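Local coordinates for 3-HSA hydroxylase, oxygenase (Rhodococcus sp., PDB 2RFQ), which catalyses the ortho-hydroxylation of the steroid catabolite 3-HSA to the catechol 3,4-DHSA with reduced FMN and dioxygen during cholesterol breakdown, at the interface of chains A and B. Numbering follows the deposited sequence. Chains: chain A/B, 3-HSA hydroxylase, oxygenase.

The three contacts follow one another along the two-fold interface of chains A and B. The C-alpha centres of contacts 1 and 2 lie about 12 Å apart, those of contacts 2 and 3 about 8 Å, and those of contacts 1 and 3 about 19 Å. Helix 277-309 serves all three, and helix 316-344 of the facing subunit packs against it. A:Ala284, A:Ser288 and B:Arg324 belong to both contacts 2 and 3. Contact 3 adds helices 233-266 and 373-384. Because the interface is two-fold symmetric, each contact has a twin with the chains exchanged; in the homotetramer the set joins one pair of subunits.

Contact 1: the interface of chains A and B. Residues chain A 296, 300, 324-325, 332; chain B 288, 291-292, 295.
A:Gln296 and B:Asp291 meet tip to tip, amide and carboxylate only 15° from coplanar. The bond is nearly straight: A:Gln296 NE2 donates to B:Asp291 OD2 at 2.8 Å with 169° at the hydrogen, using the anti lone pair of that oxygen. The same amide nitrogen also donates to the backbone B:Ser288 O at 2.9 Å, from a tilted approach, while A:Arg332 NH1 holds the amide oxygen OE1 and thus fixes which way the amide is flipped. The B:Ser288 hydroxyl makes a further link. Its OG stands anti to the backbone N (chi1 179°) and gives a 2.7 Å bond to A:Asp325 OD1, reaching the opposite face of that carboxylate from A:Arg324 NE. A:Arg332 NH1 lies 3.0 Å from B:Ser288 OG, a probable hydrogen bond.

The salt bridges lie within each subunit. A:Arg324 grips A:Asp325 side-on, and B:Arg295 NE binds B:Asp291 OD2 at 2.8 Å, leaving both acids likely to stay ionised. Water 1 joins A:Asn300 ND2, A:Asp325 OD2 and B:Arg295 NH2, bridging the chains.

B:Ser288 CA packs over the A:Arg324 guanidinium face, toward its rim; A:Gln296 CD touches B:Ala292 CB at 3.9 Å. This polar clamp between helices helps hold two subunits of the tetramer in register.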
# COMPACT_ATOMS: atom_id res chain seq x y z
N GLN A 296 10.11 17.64 2.32
CA GLN A 296 8.86 18.37 2.62
C GLN A 296 8.87 19.00 4.01
O GLN A 296 8.48 20.17 4.18
CB GLN A 296 7.67 17.44 2.47
CG GLN A 296 7.53 16.96 1.03
CD GLN A 296 6.25 16.22 0.77
OE1 GLN A 296 5.95 15.22 1.44
NE2 GLN A 296 5.47 16.70 -0.21
N ASN A 300 8.81 23.05 3.90
CA ASN A 300 7.72 23.90 4.35
C ASN A 300 8.20 24.88 5.43
O ASN A 300 7.81 26.04 5.44
CB ASN A 300 6.55 23.05 4.84
CG ASN A 300 5.86 22.30 3.73
OD1 ASN A 300 5.47 21.12 3.91
ND2 ASN A 300 5.66 22.96 2.59
N ARG A 324 -0.15 19.00 6.42
CA ARG A 324 -0.33 17.87 5.50
C ARG A 324 0.95 17.05 5.36
O ARG A 324 0.95 15.85 5.53
CB ARG A 324 -0.78 18.39 4.13
CG ARG A 324 -0.85 17.30 3.05
CD ARG A 324 -0.91 17.91 1.62
NE ARG A 324 0.38 18.46 1.26
CZ ARG A 324 0.61 19.27 0.23
NH1 ARG A 324 -0.40 19.67 -0.59
NH2 ARG A 324 1.85 19.68 -0.01
N ASP A 325 2.06 17.73 5.04
CA ASP A 325 3.31 17.04 4.76
C ASP A 325 4.01 16.57 6.01
O ASP A 325 4.81 15.63 5.97
CB ASP A 325 4.23 17.99 3.97
CG ASP A 325 3.70 18.28 2.55
OD1 ASP A 325 2.87 17.50 2.02
OD2 ASP A 325 4.13 19.31 1.99
N ARG A 332 5.87 8.41 6.31
CA ARG A 332 6.90 7.92 5.39
C ARG A 332 8.09 7.33 6.16
O ARG A 332 8.66 6.31 5.78
CB ARG A 332 7.41 9.06 4.50
CG ARG A 332 6.37 9.64 3.53
CD ARG A 332 7.06 10.58 2.53
NE ARG A 332 6.17 11.66 2.10
CZ ARG A 332 5.29 11.59 1.10
NH1 ARG A 332 4.54 12.64 0.79
NH2 ARG A 332 5.12 10.45 0.43
N SER B 288 0.17 15.82 -1.56
CA SER B 288 1.47 15.68 -0.89
C SER B 288 2.43 14.84 -1.71
O SER B 288 3.61 15.19 -1.87
CB SER B 288 1.31 15.08 0.52
OG SER B 288 2.58 14.95 1.14
N ASP B 291 3.65 16.66 -4.83
CA ASP B 291 4.68 17.62 -4.42
C ASP B 291 6.03 16.93 -4.10
O ASP B 291 7.10 17.43 -4.48
CB ASP B 291 4.22 18.40 -3.20
CG ASP B 291 5.27 19.36 -2.72
OD1 ASP B 291 5.43 20.44 -3.36
OD2 ASP B 291 5.95 19.05 -1.71
N ALA B 292 5.97 15.79 -3.40
CA ALA B 292 7.19 15.02 -3.10
C ALA B 292 7.90 14.59 -4.38
O ALA B 292 9.13 14.72 -4.49
CB ALA B 292 6.86 13.80 -2.25
N ARG B 295 9.54 17.70 -5.86
CA ARG B 295 10.72 18.13 -5.09
C ARG B 295 11.95 17.27 -5.36
O ARG B 295 13.04 17.81 -5.52
CB ARG B 295 10.42 18.09 -3.60
CG ARG B 295 9.49 19.20 -3.16
CD ARG B 295 9.36 19.20 -1.64
NE ARG B 295 8.41 20.21 -1.15
CZ ARG B 295 8.77 21.43 -0.73
NH1 ARG B 295 10.04 21.83 -0.76
NH2 ARG B 295 7.84 22.28 -0.29
O HOH W 1 4.95 21.47 0.51

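Contact 2: the interface of chains A and B. Residues chain A 284-285, 288-289, 292; chain B 296, 324-325, 328, 332.
The guanidinium of B:Arg328 carries A:Glu285 CB 3.8 Å above one face, toward the rim, and takes the carboxylate of A:Asp289 and water 2 at its edge. B:Arg332 is sandwiched: A:Ala292 CB lies over one face and CG of B:Arg328 over the other, both near the rim. A:Ser288 CA covers a face of B:Arg324, whose edge meets B:Asp325.

A:Asp289 is the charged centre, salt-bridged to two arginines. B:Arg328, its CG anti to the backbone N (chi1 -158°) and its chain bent at chi2 toward the acid, grips side-on: NE meets OD1 on the syn side at 2.8 Å, 176° at the hydrogen, and NH2 meets OD2 at 2.9 Å. B:Arg332 comes end-on to A:Asp289 OD1, NH1 nearly along the C-O axis and NH2 from above the carboxylate plane (44° out of it), each at 3.0 Å. Three N-H groups therefore converge on one oxygen. An alanine in place of A:Asp289 would probably leave both arginine charges without their mate across the interface and set the B:Arg328 guanidinium freer to turn.

Water 2 connects B:Arg328 NH1 to A:Glu285 OE2. A:Ser288 OG donates to B:Asp325 OD1 at 2.7 Å and also lies 3.1 Å from B:Arg332 NH1, a probable hydrogen bond. B:Gln296 NE2 donates to the backbone A:Ser288 O at 2.9 Å. In the fold, one side of helix 277-309 of chain A lies against helices 277-309 and 316-344 of chain B, in the helical C-terminal region of this acyl-CoA dehydrogenase-like protein.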
# COMPACT_ATOMS: atom_id res chain seq x y z
N ALA A 284 16.02 0.99 -1.74
CA ALA A 284 15.72 2.11 -2.63
C ALA A 284 14.44 2.81 -2.19
O ALA A 284 14.38 4.04 -2.11
CB ALA A 284 15.60 1.64 -4.08
N GLU A 285 13.39 2.02 -1.92
CA GLU A 285 12.12 2.60 -1.48
C GLU A 285 12.28 3.40 -0.18
O GLU A 285 11.83 4.56 -0.09
CB GLU A 285 11.08 1.50 -1.25
CG GLU A 285 10.69 0.78 -2.54
CD GLU A 285 9.83 -0.44 -2.23
OE1 GLU A 285 9.99 -1.02 -1.13
OE2 GLU A 285 8.99 -0.79 -3.08
N SER A 288 14.40 6.60 -0.52
CA SER A 288 13.71 7.66 -1.27
C SER A 288 12.62 8.30 -0.44
O SER A 288 12.44 9.51 -0.45
CB SER A 288 13.15 7.12 -2.58
OG SER A 288 12.46 8.15 -3.29
N ASP A 289 11.88 7.47 0.27
CA ASP A 289 10.73 7.98 1.05
C ASP A 289 11.18 8.78 2.28
O ASP A 289 10.53 9.77 2.64
CB ASP A 289 9.79 6.84 1.43
CG ASP A 289 9.12 6.23 0.21
OD1 ASP A 289 9.13 6.88 -0.88
OD2 ASP A 289 8.54 5.13 0.34
N ALA A 292 12.15 12.08 0.85
CA ALA A 292 10.96 12.88 0.53
C ALA A 292 10.38 13.52 1.80
O ALA A 292 10.00 14.70 1.81
CB ALA A 292 9.91 12.02 -0.16
N GLN B 296 11.76 15.96 -5.41
CA GLN B 296 12.90 15.07 -5.66
C GLN B 296 13.36 15.15 -7.11
O GLN B 296 14.57 15.25 -7.37
CB GLN B 296 12.55 13.63 -5.29
CG GLN B 296 12.30 13.48 -3.79
CD GLN B 296 12.15 12.04 -3.38
OE1 GLN B 296 11.31 11.32 -3.92
NE2 GLN B 296 12.96 11.62 -2.42
N ARG B 324 16.89 6.67 -8.73
CA ARG B 324 16.02 6.13 -7.70
C ARG B 324 14.76 7.00 -7.56
O ARG B 324 13.64 6.51 -7.61
CB ARG B 324 16.78 6.08 -6.37
CG ARG B 324 15.88 5.69 -5.20
CD ARG B 324 16.55 6.06 -3.88
NE ARG B 324 16.53 7.52 -3.68
CZ ARG B 324 17.24 8.16 -2.76
NH1 ARG B 324 18.09 7.51 -1.95
NH2 ARG B 324 17.15 9.47 -2.69
N ASP B 325 14.95 8.31 -7.39
CA ASP B 325 13.80 9.19 -7.18
C ASP B 325 12.99 9.49 -8.41
O ASP B 325 11.82 9.87 -8.32
CB ASP B 325 14.28 10.53 -6.58
CG ASP B 325 14.91 10.35 -5.20
OD1 ASP B 325 14.59 9.36 -4.49
OD2 ASP B 325 15.72 11.22 -4.82
N ARG B 328 10.62 6.78 -9.05
CA ARG B 328 9.64 6.88 -7.95
C ARG B 328 8.70 8.07 -8.14
O ARG B 328 7.52 7.99 -7.76
CB ARG B 328 10.34 6.96 -6.59
CG ARG B 328 9.39 6.53 -5.42
CD ARG B 328 10.21 5.90 -4.27
NE ARG B 328 9.38 5.38 -3.18
CZ ARG B 328 8.77 4.20 -3.20
NH1 ARG B 328 8.83 3.41 -4.30
NH2 ARG B 328 8.08 3.80 -2.14
N ARG B 332 4.76 7.93 -7.90
CA ARG B 332 3.96 8.78 -6.99
C ARG B 332 2.89 9.54 -7.79
O ARG B 332 1.73 9.68 -7.36
CB ARG B 332 4.86 9.79 -6.30
CG ARG B 332 5.89 9.20 -5.36
CD ARG B 332 6.56 10.34 -4.56
NE ARG B 332 7.94 10.01 -4.17
CZ ARG B 332 8.29 9.33 -3.06
NH1 ARG B 332 9.58 9.09 -2.82
NH2 ARG B 332 7.36 8.85 -2.21
O HOH W 2 7.54 1.04 -4.34

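Contact 3: the interface of chains A and B. Residues chain A 253, 280, 283-284, 287-288; chain B 324, 377, 380-381, 384.
A:Tyr253 and B:Tyr380 point at each other tip to tip, their phenol oxygens 3.0 Å apart, with B:Tyr380 OH donating to A:Tyr253 OH. The A:Tyr253 hydroxyl passes its own hydrogen to B:Glu384 OE1 at 2.6 Å. That carboxylate oxygen sits in plane at the edge of the A:Tyr253 ring and is met on its anti side; the side chains cross at about a right angle, although ring and carboxylate planes are turned only 23° apart. A bend in B:Glu384 at chi2 (-63°) brings its acid back to the tyrosine tip. The result is a hydrogen-bonded chain running from B:Tyr380 through A:Tyr253 to B:Glu384.

The B:Tyr380 ring is backed by its own chain, B:Arg324 CD lying 3.7 Å above its centre. A:Ile283 CG2 touches B:Tyr380 CE2 at 3.8 Å, and A:Ala284 CA contacts B:Tyr380 CD2. A:Ser287 OG sits between its backbone N and carbonyl carbon (chi1 59°), a placement that lets it reach back to A:Ile283 O and A:Ala284 O, the latter from above the carbonyl plane, and receive a weak bond from B:Arg324 NH1.

Close helix approach is seen where A:Ala284 CB meets B:Tyr377 CB at 3.5 Å and A:Lys280 CB packs on B:Gly381 CA. This patch docks the C-terminal helix 373-384 of one subunit on its neighbour, helping to secure the dimer contact within the tetramer.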
# COMPACT_ATOMS: atom_id res chain seq x y z
N TYR A 253 18.10 3.41 8.59
CA TYR A 253 18.61 3.16 7.23
C TYR A 253 20.13 2.91 7.24
O TYR A 253 20.62 1.91 6.68
CB TYR A 253 18.26 4.36 6.35
CG TYR A 253 18.75 4.14 4.94
CD1 TYR A 253 18.01 3.38 4.04
CD2 TYR A 253 19.99 4.65 4.54
CE1 TYR A 253 18.49 3.14 2.75
CE2 TYR A 253 20.48 4.43 3.22
CZ TYR A 253 19.72 3.66 2.35
OH TYR A 253 20.19 3.44 1.07
N LYS A 280 17.47 -5.05 -2.24
CA LYS A 280 17.92 -3.82 -2.89
C LYS A 280 16.75 -2.88 -3.12
O LYS A 280 16.84 -1.65 -2.87
CB LYS A 280 18.61 -4.13 -4.21
CG LYS A 280 19.92 -4.89 -4.00
CD LYS A 280 20.54 -5.30 -5.32
CE LYS A 280 21.88 -5.99 -5.10
NZ LYS A 280 22.44 -6.42 -6.43
N ILE A 283 15.64 -1.15 0.10
CA ILE A 283 16.59 -0.06 0.40
C ILE A 283 16.33 1.18 -0.46
O ILE A 283 16.39 2.32 0.05
CB ILE A 283 18.05 -0.59 0.28
CG1 ILE A 283 18.44 -1.23 1.62
CG2 ILE A 283 19.06 0.51 -0.10
CD1 ILE A 283 19.57 -2.28 1.46
N ALA A 284 16.02 0.99 -1.74
CA ALA A 284 15.72 2.11 -2.63
C ALA A 284 14.44 2.81 -2.19
O ALA A 284 14.38 4.04 -2.11
CB ALA A 284 15.60 1.64 -4.08
N SER A 287 15.06 4.63 1.35
CA SER A 287 15.90 5.84 1.25
C SER A 287 15.14 6.96 0.54
O SER A 287 15.20 8.14 0.93
CB SER A 287 17.24 5.54 0.56
OG SER A 287 17.03 5.03 -0.73
N SER A 288 14.40 6.60 -0.52
CA SER A 288 13.71 7.66 -1.27
C SER A 288 12.62 8.30 -0.44
O SER A 288 12.44 9.51 -0.45
CB SER A 288 13.15 7.12 -2.58
OG SER A 288 12.46 8.15 -3.29
N ARG B 324 16.89 6.67 -8.73
CA ARG B 324 16.02 6.13 -7.70
C ARG B 324 14.76 7.00 -7.56
O ARG B 324 13.64 6.51 -7.61
CB ARG B 324 16.78 6.08 -6.37
CG ARG B 324 15.88 5.69 -5.20
CD ARG B 324 16.55 6.06 -3.88
NE ARG B 324 16.53 7.52 -3.68
CZ ARG B 324 17.24 8.16 -2.76
NH1 ARG B 324 18.09 7.51 -1.95
NH2 ARG B 324 17.15 9.47 -2.69
N TYR B 377 15.78 0.88 -8.94
CA TYR B 377 15.87 0.52 -7.51
C TYR B 377 16.95 -0.50 -7.25
O TYR B 377 17.74 -0.36 -6.31
CB TYR B 377 14.52 0.01 -6.99
CG TYR B 377 13.39 1.01 -7.00
CD1 TYR B 377 13.62 2.40 -6.98
CD2 TYR B 377 12.07 0.57 -6.92
CE1 TYR B 377 12.55 3.33 -6.96
CE2 TYR B 377 10.99 1.48 -6.90
CZ TYR B 377 11.24 2.84 -6.94
OH TYR B 377 10.18 3.72 -6.91
N TYR B 380 20.27 1.15 -7.59
CA TYR B 380 20.54 1.99 -6.43
C TYR B 380 21.04 1.14 -5.24
O TYR B 380 22.07 1.45 -4.61
CB TYR B 380 19.28 2.78 -6.02
CG TYR B 380 19.52 3.54 -4.75
CD1 TYR B 380 20.17 4.78 -4.74
CD2 TYR B 380 19.15 2.98 -3.53
CE1 TYR B 380 20.43 5.45 -3.54
CE2 TYR B 380 19.39 3.64 -2.32
CZ TYR B 380 20.02 4.87 -2.33
OH TYR B 380 20.26 5.52 -1.14
N GLY B 381 20.33 0.04 -4.97
CA GLY B 381 20.75 -0.88 -3.89
C GLY B 381 22.13 -1.49 -4.07
O GLY B 381 22.91 -1.56 -3.12
N GLU B 384 24.53 1.05 -3.02
CA GLU B 384 24.61 1.17 -1.56
C GLU B 384 25.47 0.09 -0.90
O GLU B 384 26.04 0.32 0.17
CB GLU B 384 23.22 1.14 -0.95
CG GLU B 384 22.39 2.40 -1.21
CD GLU B 384 23.02 3.64 -0.60
OE1 GLU B 384 22.72 3.94 0.58
OE2 GLU B 384 23.85 4.28 -1.29